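Local coordinates for laccase (Botrytis aclada, PDB 3SQR), which probably oxidises hydroquinone-type phenols with molecular oxygen, using copper ions and releasing water, and so contributes to breaking down lignin and detoxifying its products, at residues T90-G93 / G97-I100; G187-D192 / T286-D291; E195-I200 / F253-V258; Y263-I268 / F276-D281; I280-L285 / A317-D322. One frame throughout, in Å; residues are numbered along the deposited sequence.

Contact 1: residues T90-G93 / G97-I100; sequences TFNG and GPAI. With NAG (2-acetamido-2-deoxy-beta-D-glucopyranose), chain G.
Pro98 packs against the end of strand 86-91, in the short connection that crosses between two sheets of a cupredoxin-like domain of this multicopper oxidase. Its ring carbon CD lies 3.6 Å from Phe91 CB. The same CD is 3.2 Å from Phe91 O, so the proline ring rests on both the side chain and the carbonyl. Gly97 CA comes to the edge of the Phe91 ring and lies 4.0 Å from Phe91 CB. The ring of Phe91 then runs on away from 97-100, because CG lies anti to the carbonyl carbon (chi1 -63°). There it meets Tyr167, whose OH is also hydrogen-bonded to Pro98 O. The side chain of Phe91 is about 5 Å from that of His168, a copper ligand, probably of the type 3 site.

The second touch is apolar too: Asn92 CB lies 3.8 Å from Pro98 CG. Beyond CB, the Asn92 amide is fixed from two directions. Ser73 N, on the neighbouring strand 67-79, is hydrogen-bonded to OD1. A glycan is carried on the nitrogen, with Asn92 ND2 joined covalently to C1 of N-acetylglucosamine at 1.5 Å.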
# COMPACT_ATOMS: atom_id res chain seq x y z
N THR A 90 8.46 9.53 -11.23
CA THR A 90 9.35 8.60 -10.59
C THR A 90 10.09 9.23 -9.42
O THR A 90 10.32 10.41 -9.36
CB THR A 90 10.39 8.05 -11.57
OG1 THR A 90 11.34 9.05 -11.95
CG2 THR A 90 9.73 7.48 -12.81
N PHE A 91 10.60 8.36 -8.55
CA PHE A 91 11.68 8.70 -7.69
C PHE A 91 12.95 8.34 -8.44
O PHE A 91 13.25 7.15 -8.73
CB PHE A 91 11.63 7.86 -6.43
CG PHE A 91 10.39 8.10 -5.61
CD1 PHE A 91 10.29 9.27 -4.89
CD2 PHE A 91 9.36 7.18 -5.59
CE1 PHE A 91 9.20 9.52 -4.08
CE2 PHE A 91 8.23 7.42 -4.78
CZ PHE A 91 8.17 8.58 -4.05
N ASN A 92 13.71 9.35 -8.78
CA ASN A 92 15.08 9.11 -9.26
C ASN A 92 15.15 8.35 -10.55
O ASN A 92 16.10 7.61 -10.80
CB ASN A 92 15.91 8.44 -8.14
CG ASN A 92 16.35 9.44 -7.18
OD1 ASN A 92 15.54 9.96 -6.40
ND2 ASN A 92 17.62 9.80 -7.24
N GLY A 93 14.12 8.50 -11.35
CA GLY A 93 14.16 8.09 -12.73
C GLY A 93 13.98 6.61 -13.00
O GLY A 93 14.23 6.15 -14.09
N GLY A 97 10.98 3.07 -7.80
CA GLY A 97 11.98 3.93 -7.24
C GLY A 97 13.08 3.20 -6.52
O GLY A 97 12.99 1.97 -6.33
N PRO A 98 14.09 3.96 -6.04
CA PRO A 98 15.17 3.36 -5.24
C PRO A 98 14.65 2.63 -4.03
O PRO A 98 13.68 3.03 -3.41
CB PRO A 98 15.96 4.59 -4.73
CG PRO A 98 15.61 5.69 -5.56
CD PRO A 98 14.24 5.40 -6.20
N ALA A 99 15.33 1.55 -3.67
CA ALA A 99 15.02 0.86 -2.43
C ALA A 99 15.51 1.66 -1.23
O ALA A 99 16.64 2.15 -1.19
CB ALA A 99 15.69 -0.52 -2.40
N ILE A 100 14.65 1.75 -0.22
CA ILE A 100 15.02 2.24 1.05
C ILE A 100 15.04 1.03 1.91
O ILE A 100 13.99 0.37 2.12
CB ILE A 100 14.01 3.27 1.54
CG1 ILE A 100 14.02 4.43 0.55
CG2 ILE A 100 14.32 3.64 3.00
CD1 ILE A 100 13.07 5.51 0.87
C1 NAG G . 18.17 10.87 -6.43
C2 NAG G . 19.49 10.65 -5.73
C3 NAG G . 19.95 11.91 -5.05
C4 NAG G . 20.04 13.00 -6.08
C5 NAG G . 18.71 13.17 -6.76
C6 NAG G . 18.73 14.26 -7.83
C7 NAG G . 19.52 8.34 -4.92
C8 NAG G . 19.14 7.46 -3.76
N2 NAG G . 19.25 9.64 -4.71
O3 NAG G . 21.22 11.68 -4.56
O4 NAG G . 20.37 14.18 -5.43
O5 NAG G . 18.32 11.94 -7.39
O6 NAG G . 19.70 13.88 -8.84
O7 NAG G . 20.00 7.87 -5.95

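Contact 2: residues G187-D192 / T286-D291; sequences GPATAD and TVIAND
The carbonyl oxygen Ile288 O is gripped from the side of the 187-192 loop. Water 1 donates to it, with 2.8 Å between the water oxygen and Ile288 O. The same water accepts from the backbone, 2.9 Å from Thr190 N. It therefore bridges the two main chains where they do not bond directly. Thr190 OG1 is a second possible partner, 3.1 Å from Ile288 O. This bond is not settled: the hydroxyl's stronger partner is Ile295 O on strand 293-300, so its single proton may not serve Ile288 O.

The threonine torsion explains the approach. OG1 sits between its own backbone N and carbonyl carbon (chi1 51°), which brings it close to Ile288. The two side chains pass alongside one another, running opposite ways, with Thr190 OG1 3.3 Å from Ile288 CB.

Two alanines flank this polar centre. Ala191 CB lies 3.6 Å from Ile288 CG2. Ala189 CB meets the other branch of the isoleucine more loosely, 4.0 Å from CD1. One side chain thus serves three consecutive loop residues.

On strand 310-316, Asp312 stands opposite two residues, Ile288 and Ala289, the mark of a classic beta bulge. The loop itself links strand 180-186 of one sheet to strand 195-205 of the next cupredoxin-like domain. The chemistry is mixed: a water and perhaps a hydroxyl serve the bulge carbonyl, while methyl groups around them supply the apolar grip that joins the linker to the strand.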
# COMPACT_ATOMS: atom_id res chain seq x y z
N GLY A 187 14.68 -7.35 10.00
CA GLY A 187 14.26 -7.72 11.32
C GLY A 187 14.08 -9.23 11.29
O GLY A 187 14.48 -9.90 10.34
N PRO A 188 13.51 -9.76 12.36
CA PRO A 188 13.35 -11.19 12.42
C PRO A 188 12.19 -11.71 11.54
O PRO A 188 11.46 -10.95 10.93
CB PRO A 188 13.06 -11.43 13.88
CG PRO A 188 12.32 -10.19 14.32
CD PRO A 188 13.05 -9.09 13.56
N ALA A 189 12.03 -13.02 11.49
CA ALA A 189 10.99 -13.63 10.59
C ALA A 189 10.52 -14.94 11.22
O ALA A 189 11.21 -15.50 12.05
CB ALA A 189 11.59 -13.88 9.19
N THR A 190 9.37 -15.43 10.82
CA THR A 190 8.74 -16.53 11.49
C THR A 190 9.09 -17.87 10.84
O THR A 190 8.64 -18.90 11.31
CB THR A 190 7.26 -16.41 11.50
OG1 THR A 190 6.80 -16.18 10.17
CG2 THR A 190 6.75 -15.33 12.51
N ALA A 191 9.86 -17.84 9.77
CA ALA A 191 10.45 -19.05 9.20
C ALA A 191 11.82 -18.74 8.69
O ALA A 191 12.14 -17.60 8.37
CB ALA A 191 9.54 -19.64 8.05
N ASP A 192 12.64 -19.78 8.64
CA ASP A 192 13.98 -19.70 8.14
C ASP A 192 14.02 -19.68 6.63
O ASP A 192 13.10 -20.19 5.95
CB ASP A 192 14.79 -20.90 8.67
CG ASP A 192 15.07 -20.81 10.17
OD1 ASP A 192 14.99 -19.72 10.78
OD2 ASP A 192 15.37 -21.87 10.74
N THR A 286 5.19 -20.53 1.41
CA THR A 286 5.01 -20.49 2.85
C THR A 286 4.89 -19.01 3.26
O THR A 286 5.85 -18.27 3.21
CB THR A 286 6.13 -21.11 3.57
OG1 THR A 286 6.16 -22.51 3.24
CG2 THR A 286 5.90 -21.01 5.08
N VAL A 287 3.69 -18.64 3.63
CA VAL A 287 3.37 -17.25 3.94
C VAL A 287 3.84 -16.96 5.37
O VAL A 287 3.41 -17.62 6.33
CB VAL A 287 1.92 -16.99 3.77
CG1 VAL A 287 1.65 -15.38 3.81
CG2 VAL A 287 1.31 -17.54 2.49
N ILE A 288 4.71 -15.97 5.52
CA ILE A 288 5.31 -15.65 6.81
C ILE A 288 5.03 -14.27 7.36
O ILE A 288 5.39 -13.99 8.48
CB ILE A 288 6.81 -15.92 6.85
CG1 ILE A 288 7.63 -15.12 5.84
CG2 ILE A 288 7.08 -17.47 6.58
CD1 ILE A 288 9.02 -14.89 6.32
N ALA A 289 4.41 -13.39 6.57
CA ALA A 289 4.01 -12.10 7.09
C ALA A 289 2.96 -11.58 6.21
O ALA A 289 2.91 -11.89 5.01
CB ALA A 289 5.19 -11.11 7.14
N ASN A 290 2.10 -10.78 6.82
CA ASN A 290 1.20 -10.00 6.07
C ASN A 290 1.42 -8.53 6.41
O ASN A 290 1.60 -8.19 7.54
CB ASN A 290 -0.25 -10.46 6.22
CG ASN A 290 -0.84 -10.41 7.64
OD1 ASN A 290 -0.40 -9.68 8.58
ND2 ASN A 290 -1.92 -11.11 7.77
N ASP A 291 1.46 -7.71 5.38
CA ASP A 291 1.88 -6.35 5.57
C ASP A 291 3.11 -6.28 6.48
O ASP A 291 4.09 -6.90 6.13
CB ASP A 291 0.66 -5.56 6.08
CG ASP A 291 -0.50 -5.59 5.08
OD1 ASP A 291 -0.34 -6.11 3.94
OD2 ASP A 291 -1.60 -5.07 5.43
O HOH W 1 8.00 -13.31 9.32

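Contact 3: residues E195-I200 / F253-V258; sequences EDVGVI and FELTFV. With NAG (2-acetamido-2-deoxy-beta-D-glucopyranose), chain C.
Ile200 and Phe253 form the tighter end of this contact. Ile200 CD1 lies 3.9 Å from Phe253 CZ, and the two side chains are roughly perpendicular. The phenyl ring reaches across because CG is anti to the backbone N (chi1 168°). Toward the other end the fit relaxes. Val197 CG1 and Leu255 CD1 are 4.2 Å apart, and further along Glu195 and Val258 are exposed and barely covered.

A sugar completes the apolar cluster. The acetamide methyl C8 of an N-acetylglucosamine, part of a protein-linked glycan, enters between these residues. It lies 3.7 Å from Val197 CG2 and 3.8 Å from Phe253 CZ. It comes to the ring at its edge, near the ring plane. Ile200 CG1 and Leu255 CD1 also border the methyl. A sound hydrogen bond holds the acetamide in this pose: sugar N2 donates to Val199 O at 2.8 Å, with an angle of 156° at the hydrogen. Sugar O3 is close to Val197 O as well, though its proton has another acceptor within range.

Residues 196-198 form an Asx turn just before Val199. Asp196 OD1, met from above the carboxylate plane, accepts from Gly198 N at 3.0 Å.

Strand 195-205 pairs with strand 262-269 in one sheet. Strand 254-256 lies at the edge of the other sheet, beside 344-348, so the contact joins an inner strand of one sheet to the edge strand of the other.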
# COMPACT_ATOMS: atom_id res chain seq x y z
N GLU A 195 18.01 -16.92 1.40
CA GLU A 195 18.25 -15.68 0.64
C GLU A 195 17.00 -14.81 0.52
O GLU A 195 15.92 -15.31 0.26
CB GLU A 195 18.75 -15.99 -0.78
CG GLU A 195 20.05 -16.79 -0.75
CD GLU A 195 20.71 -16.89 -2.09
OE1 GLU A 195 20.31 -16.14 -3.02
OE2 GLU A 195 21.64 -17.73 -2.20
N ASP A 196 17.18 -13.51 0.68
CA ASP A 196 16.09 -12.55 0.46
C ASP A 196 16.25 -11.99 -0.93
O ASP A 196 17.20 -11.27 -1.18
CB ASP A 196 16.24 -11.46 1.52
CG ASP A 196 15.18 -10.39 1.45
OD1 ASP A 196 14.20 -10.54 0.68
OD2 ASP A 196 15.36 -9.45 2.27
N VAL A 197 15.32 -12.32 -1.82
CA VAL A 197 15.34 -11.87 -3.19
C VAL A 197 14.78 -10.44 -3.32
O VAL A 197 14.88 -9.81 -4.37
CB VAL A 197 14.67 -12.87 -4.16
CG1 VAL A 197 15.41 -14.26 -4.04
CG2 VAL A 197 13.15 -13.04 -4.02
N GLY A 198 14.14 -10.00 -2.25
CA GLY A 198 13.61 -8.66 -2.29
C GLY A 198 12.18 -8.67 -2.80
O GLY A 198 11.43 -9.67 -2.77
N VAL A 199 11.76 -7.48 -3.17
CA VAL A 199 10.34 -7.24 -3.50
C VAL A 199 10.05 -7.69 -4.92
O VAL A 199 10.93 -7.64 -5.83
CB VAL A 199 10.01 -5.74 -3.33
CG1 VAL A 199 8.65 -5.41 -3.88
CG2 VAL A 199 9.99 -5.31 -1.83
N ILE A 200 8.85 -8.15 -5.11
CA ILE A 200 8.29 -8.34 -6.47
C ILE A 200 7.00 -7.54 -6.48
O ILE A 200 6.04 -7.87 -5.78
CB ILE A 200 7.93 -9.81 -6.78
CG1 ILE A 200 9.19 -10.68 -6.67
CG2 ILE A 200 7.23 -9.94 -8.15
CD1 ILE A 200 8.99 -12.17 -6.87
N PHE A 253 9.62 -10.53 -16.40
CA PHE A 253 10.28 -10.61 -15.13
C PHE A 253 10.90 -12.00 -14.99
O PHE A 253 10.29 -12.98 -15.36
CB PHE A 253 9.30 -10.48 -13.99
CG PHE A 253 9.86 -10.84 -12.64
CD1 PHE A 253 10.83 -10.03 -12.06
CD2 PHE A 253 9.46 -11.99 -11.96
CE1 PHE A 253 11.36 -10.31 -10.82
CE2 PHE A 253 10.01 -12.31 -10.70
CZ PHE A 253 10.98 -11.46 -10.13
N GLU A 254 12.11 -12.05 -14.49
CA GLU A 254 12.76 -13.34 -14.29
C GLU A 254 13.35 -13.41 -12.93
O GLU A 254 13.92 -12.40 -12.44
CB GLU A 254 13.87 -13.52 -15.33
CG GLU A 254 14.48 -14.92 -15.38
CD GLU A 254 15.59 -15.18 -14.38
OE1 GLU A 254 16.14 -14.20 -13.83
OE2 GLU A 254 15.90 -16.38 -14.15
N LEU A 255 13.29 -14.60 -12.35
CA LEU A 255 13.74 -14.90 -11.02
C LEU A 255 14.47 -16.26 -11.13
O LEU A 255 13.89 -17.17 -11.69
CB LEU A 255 12.54 -15.06 -10.08
CG LEU A 255 12.87 -15.44 -8.65
CD1 LEU A 255 13.98 -14.57 -7.97
CD2 LEU A 255 11.61 -15.58 -7.79
N THR A 256 15.70 -16.30 -10.69
CA THR A 256 16.52 -17.53 -10.72
C THR A 256 16.62 -18.20 -9.40
O THR A 256 16.96 -17.56 -8.39
CB THR A 256 17.90 -17.18 -11.22
OG1 THR A 256 17.73 -16.71 -12.53
CG2 THR A 256 18.80 -18.45 -11.21
N PHE A 257 16.34 -19.50 -9.37
CA PHE A 257 16.45 -20.26 -8.18
C PHE A 257 17.63 -21.26 -8.34
O PHE A 257 17.86 -21.81 -9.44
CB PHE A 257 15.22 -21.10 -7.87
CG PHE A 257 14.10 -20.40 -7.18
CD1 PHE A 257 14.20 -19.07 -6.74
CD2 PHE A 257 12.91 -21.06 -7.01
CE1 PHE A 257 13.10 -18.48 -6.12
CE2 PHE A 257 11.80 -20.45 -6.38
CZ PHE A 257 11.94 -19.17 -5.94
N VAL A 258 18.34 -21.42 -7.24
CA VAL A 258 19.31 -22.49 -7.01
C VAL A 258 18.66 -23.62 -6.21
O VAL A 258 18.07 -23.47 -5.15
CB VAL A 258 20.56 -21.96 -6.26
CG1 VAL A 258 21.50 -23.22 -5.89
CG2 VAL A 258 21.31 -20.93 -7.07
C1 NAG C . 12.63 -6.18 -8.17
C2 NAG C . 13.73 -7.18 -7.81
C3 NAG C . 14.51 -6.59 -6.66
C4 NAG C . 15.10 -5.23 -7.01
C5 NAG C . 14.03 -4.32 -7.69
C6 NAG C . 14.67 -3.32 -8.62
C7 NAG C . 13.58 -9.59 -7.61
C8 NAG C . 12.98 -10.79 -6.91
N2 NAG C . 13.17 -8.37 -7.25
O3 NAG C . 15.53 -7.46 -6.21
O4 NAG C . 15.58 -4.58 -5.82
O5 NAG C . 13.22 -5.00 -8.62
O6 NAG C . 13.75 -2.28 -8.92
O7 NAG C . 14.43 -9.68 -8.50

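Contact 4: residues Y263-I268 / F276-D281; sequences YRLRLI and FEFAID
Phe278 and Leu267 are brought together by different chi1 settings. Phe278 CG stands anti to the backbone N (-178°) and throws the ring across toward strand 262-269. Leu267 CG lies beside its backbone N, and the leucine crosses the phenylalanine nearly at right angles. Its methyl CD2 then sits over the ring face, 3.9 Å from the Phe278 centroid and 12° off the normal, a well-formed CH-pi contact. The second methyl is close too, with Leu267 CD1 3.5 Å from Phe278 CD2. Both branches of the leucine thus bear on one ring.

Leu265, two residues earlier, meets a different partner. Its CD2 and Ile280 CD1 reach toward each other tip to tip, 3.8 Å apart. The same Leu265 CD2 touches Phe278 CZ only lightly.

No hydrogen bond crosses between the two segments; the contact is made by apolar side chains. Arg264 and Arg266, the residues on either side of Leu265 in sequence, are turned away from it. Their guanidinium groups lie over each other, with Arg264 NE 3.5 Å above the Arg266 plane. Each has its own carboxylate, Asp312 for Arg264 and Asp196 for Arg266, which should offset the charge.

The strand segments run at 159°, nearly antiparallel, with axes 9.8 Å apart. They belong to the two facing sheets of a cupredoxin-like sandwich. Strand 262-269 lies between 195-205 and 310-316, while strand 276-280 lies between 323-327 and 303-305.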
# COMPACT_ATOMS: atom_id res chain seq x y z
N TYR A 263 14.08 -19.19 -0.40
CA TYR A 263 14.05 -17.79 -0.82
C TYR A 263 12.89 -17.08 -0.15
O TYR A 263 11.79 -17.56 -0.12
CB TYR A 263 13.86 -17.65 -2.30
CG TYR A 263 15.02 -18.21 -3.05
CD1 TYR A 263 16.12 -17.44 -3.30
CD2 TYR A 263 15.00 -19.52 -3.53
CE1 TYR A 263 17.22 -17.92 -3.94
CE2 TYR A 263 16.09 -20.00 -4.23
CZ TYR A 263 17.19 -19.22 -4.43
OH TYR A 263 18.32 -19.66 -5.13
N ARG A 264 13.18 -15.90 0.38
CA ARG A 264 12.15 -14.97 0.82
C ARG A 264 11.83 -14.01 -0.34
O ARG A 264 12.70 -13.39 -0.95
CB ARG A 264 12.66 -14.18 2.02
CG ARG A 264 11.68 -13.13 2.47
CD ARG A 264 12.23 -12.46 3.68
NE ARG A 264 11.20 -11.68 4.34
CZ ARG A 264 11.34 -11.26 5.60
NH1 ARG A 264 12.41 -11.57 6.34
NH2 ARG A 264 10.38 -10.52 6.12
N LEU A 265 10.58 -14.01 -0.72
CA LEU A 265 10.02 -13.10 -1.76
C LEU A 265 9.07 -12.17 -1.05
O LEU A 265 8.25 -12.58 -0.27
CB LEU A 265 9.21 -13.86 -2.79
CG LEU A 265 9.96 -14.75 -3.80
CD1 LEU A 265 10.99 -15.69 -3.18
CD2 LEU A 265 8.92 -15.44 -4.72
N ARG A 266 9.09 -10.91 -1.46
CA ARG A 266 8.30 -9.89 -0.75
C ARG A 266 7.35 -9.31 -1.76
O ARG A 266 7.76 -8.58 -2.63
CB ARG A 266 9.24 -8.86 -0.17
CG ARG A 266 10.32 -9.40 0.77
CD ARG A 266 11.25 -8.30 1.13
NE ARG A 266 12.30 -8.63 2.06
CZ ARG A 266 12.27 -8.40 3.37
NH1 ARG A 266 11.20 -7.91 3.94
NH2 ARG A 266 13.31 -8.72 4.13
N LEU A 267 6.10 -9.72 -1.65
CA LEU A 267 5.12 -9.47 -2.65
C LEU A 267 4.33 -8.25 -2.28
O LEU A 267 3.84 -8.14 -1.16
CB LEU A 267 4.19 -10.65 -2.80
CG LEU A 267 4.95 -11.98 -3.07
CD1 LEU A 267 4.00 -13.19 -2.93
CD2 LEU A 267 5.63 -11.93 -4.43
N ILE A 268 4.20 -7.35 -3.24
CA ILE A 268 3.41 -6.11 -3.09
C ILE A 268 2.55 -5.85 -4.27
O ILE A 268 3.05 -5.78 -5.39
CB ILE A 268 4.26 -4.87 -2.82
CG1 ILE A 268 5.43 -5.19 -1.88
CG2 ILE A 268 3.32 -3.64 -2.29
CD1 ILE A 268 6.18 -3.98 -1.43
N PHE A 276 -4.53 -9.43 -7.49
CA PHE A 276 -3.65 -10.53 -7.86
C PHE A 276 -3.90 -11.74 -7.00
O PHE A 276 -4.36 -11.65 -5.88
CB PHE A 276 -2.14 -10.14 -7.87
CG PHE A 276 -1.81 -9.07 -8.88
CD1 PHE A 276 -1.65 -9.37 -10.22
CD2 PHE A 276 -1.70 -7.75 -8.47
CE1 PHE A 276 -1.37 -8.41 -11.14
CE2 PHE A 276 -1.42 -6.78 -9.38
CZ PHE A 276 -1.27 -7.11 -10.74
N GLU A 277 -3.57 -12.89 -7.56
CA GLU A 277 -3.57 -14.16 -6.86
C GLU A 277 -2.28 -14.89 -7.21
O GLU A 277 -2.21 -15.83 -8.03
CB GLU A 277 -4.85 -14.97 -7.17
CG GLU A 277 -4.99 -16.12 -6.18
CD GLU A 277 -6.18 -17.03 -6.46
OE1 GLU A 277 -7.11 -16.52 -7.13
OE2 GLU A 277 -6.12 -18.24 -5.98
N PHE A 278 -1.20 -14.42 -6.60
CA PHE A 278 0.12 -14.77 -6.99
C PHE A 278 0.38 -16.27 -6.81
O PHE A 278 0.01 -16.85 -5.77
CB PHE A 278 1.12 -13.95 -6.14
CG PHE A 278 2.53 -14.19 -6.47
CD1 PHE A 278 3.17 -13.52 -7.48
CD2 PHE A 278 3.27 -15.13 -5.75
CE1 PHE A 278 4.49 -13.77 -7.78
CE2 PHE A 278 4.65 -15.35 -6.03
CZ PHE A 278 5.23 -14.68 -7.05
N ALA A 279 1.11 -16.84 -7.78
CA ALA A 279 1.41 -18.29 -7.74
C ALA A 279 2.67 -18.49 -8.52
O ALA A 279 2.99 -17.69 -9.42
CB ALA A 279 0.22 -19.09 -8.32
N ILE A 280 3.41 -19.53 -8.17
CA ILE A 280 4.59 -19.96 -8.92
C ILE A 280 4.29 -21.43 -9.22
O ILE A 280 4.14 -22.22 -8.30
CB ILE A 280 5.88 -19.84 -8.13
CG1 ILE A 280 6.09 -18.38 -7.67
CG2 ILE A 280 7.09 -20.36 -8.94
CD1 ILE A 280 7.32 -18.22 -6.75
N ASP A 281 4.14 -21.76 -10.47
CA ASP A 281 3.77 -23.12 -10.84
C ASP A 281 4.70 -24.12 -10.17
O ASP A 281 5.92 -23.97 -10.15
CB ASP A 281 3.87 -23.32 -12.34
CG ASP A 281 2.86 -22.55 -13.11
OD1 ASP A 281 1.98 -21.85 -12.53
OD2 ASP A 281 2.95 -22.64 -14.36

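Contact 5: residues I280-L285 / A317-D322; sequences IDNHTL and ANAAAD
His283 brings its imidazole against the methyl group of Ala319, with CE1 3.5 Å from Ala319 CB. NE2 of the same ring is almost as near, at 3.6 Å from that CB. The methyl approaches the ring obliquely, while Ala317 CA lies by the ring edge.

The ring cannot turn easily, for both nitrogens are engaged. His283 ND1 donates to Asp281 O at 2.8 Å, nearly straight at 173°, with the oxygen only 2° out of the ring plane. On the far side NE2 is hydrogen-bonded to Tyr349 OH. That hydroxyl also bonds to Ala319 N, so one tyrosine ties the histidine to the alanine it packs on. Tyr324 meets the imidazole edge-to-face.

Asn282 supplies the outer, exposed part. Its OD1 lies 3.6 Å from Ala319 CB. Water 2 lies between the two loops here. It accepts from Ala320 N at 3.1 Å, while its approach to Asn282 OD1, at 2.5 Å, is short enough to be doubtful.

His283 N bonds to Ile280 O, closing a type II beta turn in which Asn282 takes the third position with positive phi (63°). The two connections cross between the sheets at one end of a cupredoxin-like beta sandwich, as in multicopper oxidases.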
# COMPACT_ATOMS: atom_id res chain seq x y z
N ILE A 280 3.41 -19.53 -8.17
CA ILE A 280 4.59 -19.96 -8.92
C ILE A 280 4.29 -21.43 -9.22
O ILE A 280 4.14 -22.22 -8.30
CB ILE A 280 5.88 -19.84 -8.13
CG1 ILE A 280 6.09 -18.38 -7.67
CG2 ILE A 280 7.09 -20.36 -8.94
CD1 ILE A 280 7.32 -18.22 -6.75
N ASP A 281 4.14 -21.76 -10.47
CA ASP A 281 3.77 -23.12 -10.84
C ASP A 281 4.70 -24.12 -10.17
O ASP A 281 5.92 -23.97 -10.15
CB ASP A 281 3.87 -23.32 -12.34
CG ASP A 281 2.86 -22.55 -13.11
OD1 ASP A 281 1.98 -21.85 -12.53
OD2 ASP A 281 2.95 -22.64 -14.36
N ASN A 282 4.07 -25.16 -9.64
CA ASN A 282 4.73 -26.29 -9.03
C ASN A 282 5.55 -25.94 -7.80
O ASN A 282 6.36 -26.72 -7.36
CB ASN A 282 5.57 -27.03 -10.05
CG ASN A 282 5.84 -28.46 -9.65
OD1 ASN A 282 6.98 -28.89 -9.69
ND2 ASN A 282 4.78 -29.20 -9.24
N HIS A 283 5.29 -24.75 -7.22
CA HIS A 283 5.94 -24.36 -5.98
C HIS A 283 4.88 -23.97 -4.95
O HIS A 283 3.76 -23.61 -5.27
CB HIS A 283 6.95 -23.22 -6.24
CG HIS A 283 8.16 -23.62 -7.02
ND1 HIS A 283 8.14 -23.90 -8.38
CD2 HIS A 283 9.45 -23.79 -6.64
CE1 HIS A 283 9.36 -24.20 -8.78
NE2 HIS A 283 10.17 -24.13 -7.74
N THR A 284 5.25 -24.19 -3.71
CA THR A 284 4.44 -23.89 -2.57
C THR A 284 4.99 -22.60 -1.95
O THR A 284 6.20 -22.35 -1.85
CB THR A 284 4.51 -25.03 -1.54
OG1 THR A 284 3.97 -26.22 -2.15
CG2 THR A 284 3.67 -24.70 -0.34
N LEU A 285 4.06 -21.78 -1.59
CA LEU A 285 4.40 -20.57 -0.88
C LEU A 285 4.19 -20.79 0.60
O LEU A 285 3.09 -21.16 0.98
CB LEU A 285 3.52 -19.43 -1.36
CG LEU A 285 3.36 -19.18 -2.87
CD1 LEU A 285 2.37 -18.01 -3.07
CD2 LEU A 285 4.66 -18.87 -3.60
N ALA A 317 13.16 -24.00 -3.40
CA ALA A 317 13.45 -24.31 -4.77
C ALA A 317 13.68 -25.86 -4.79
O ALA A 317 14.78 -26.31 -5.03
CB ALA A 317 14.68 -23.58 -5.23
N ASN A 318 12.61 -26.59 -4.57
CA ASN A 318 12.65 -28.06 -4.48
C ASN A 318 11.95 -28.74 -5.67
O ASN A 318 11.51 -29.89 -5.54
CB ASN A 318 11.98 -28.54 -3.16
CG ASN A 318 10.53 -28.09 -3.00
OD1 ASN A 318 9.94 -27.38 -3.84
ND2 ASN A 318 9.94 -28.50 -1.88
N ALA A 319 11.76 -28.03 -6.76
CA ALA A 319 11.17 -28.62 -7.96
C ALA A 319 12.24 -29.16 -8.90
O ALA A 319 13.46 -28.87 -8.78
CB ALA A 319 10.23 -27.61 -8.72
N ALA A 320 11.77 -29.98 -9.85
CA ALA A 320 12.59 -30.38 -10.97
C ALA A 320 13.11 -29.08 -11.56
O ALA A 320 12.30 -28.12 -11.69
CB ALA A 320 11.74 -31.13 -12.00
N ALA A 321 14.41 -29.03 -11.85
CA ALA A 321 15.02 -27.87 -12.46
C ALA A 321 14.42 -27.62 -13.84
O ALA A 321 14.51 -28.44 -14.76
CB ALA A 321 16.53 -27.97 -12.54
N ASP A 322 13.78 -26.48 -13.99
CA ASP A 322 13.08 -26.15 -15.19
C ASP A 322 12.67 -24.67 -15.03
O ASP A 322 12.88 -24.07 -13.95
CB ASP A 322 11.81 -27.00 -15.32
CG ASP A 322 11.38 -27.22 -16.80
OD1 ASP A 322 11.84 -26.49 -17.72
OD2 ASP A 322 10.56 -28.12 -17.02
O HOH W 2 8.79 -30.65 -9.98

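In the fold
Contacts 3, 4 and 5 form one continuous patch of the second cupredoxin-like domain. Contacts 3 and 4 have centres about 10 Å apart and are joined by a probable hydrogen bond, 2.7 Å between Ile200 N and Arg266 O. Phe257 and Tyr263 stack between them, and Ala317 of contact 5 packs on both rings. Contacts 4 and 5 share Ile280 and Asp281. Contact 2 reaches this patch through Ala189 CB, 3.8 Å from Arg264 NH1. Contact 1 stands apart, with its nearest atoms about 7 Å from contact 3. It alone approaches the copper cluster, through Phe91; contacts 2 to 5 lie away from the metal sites.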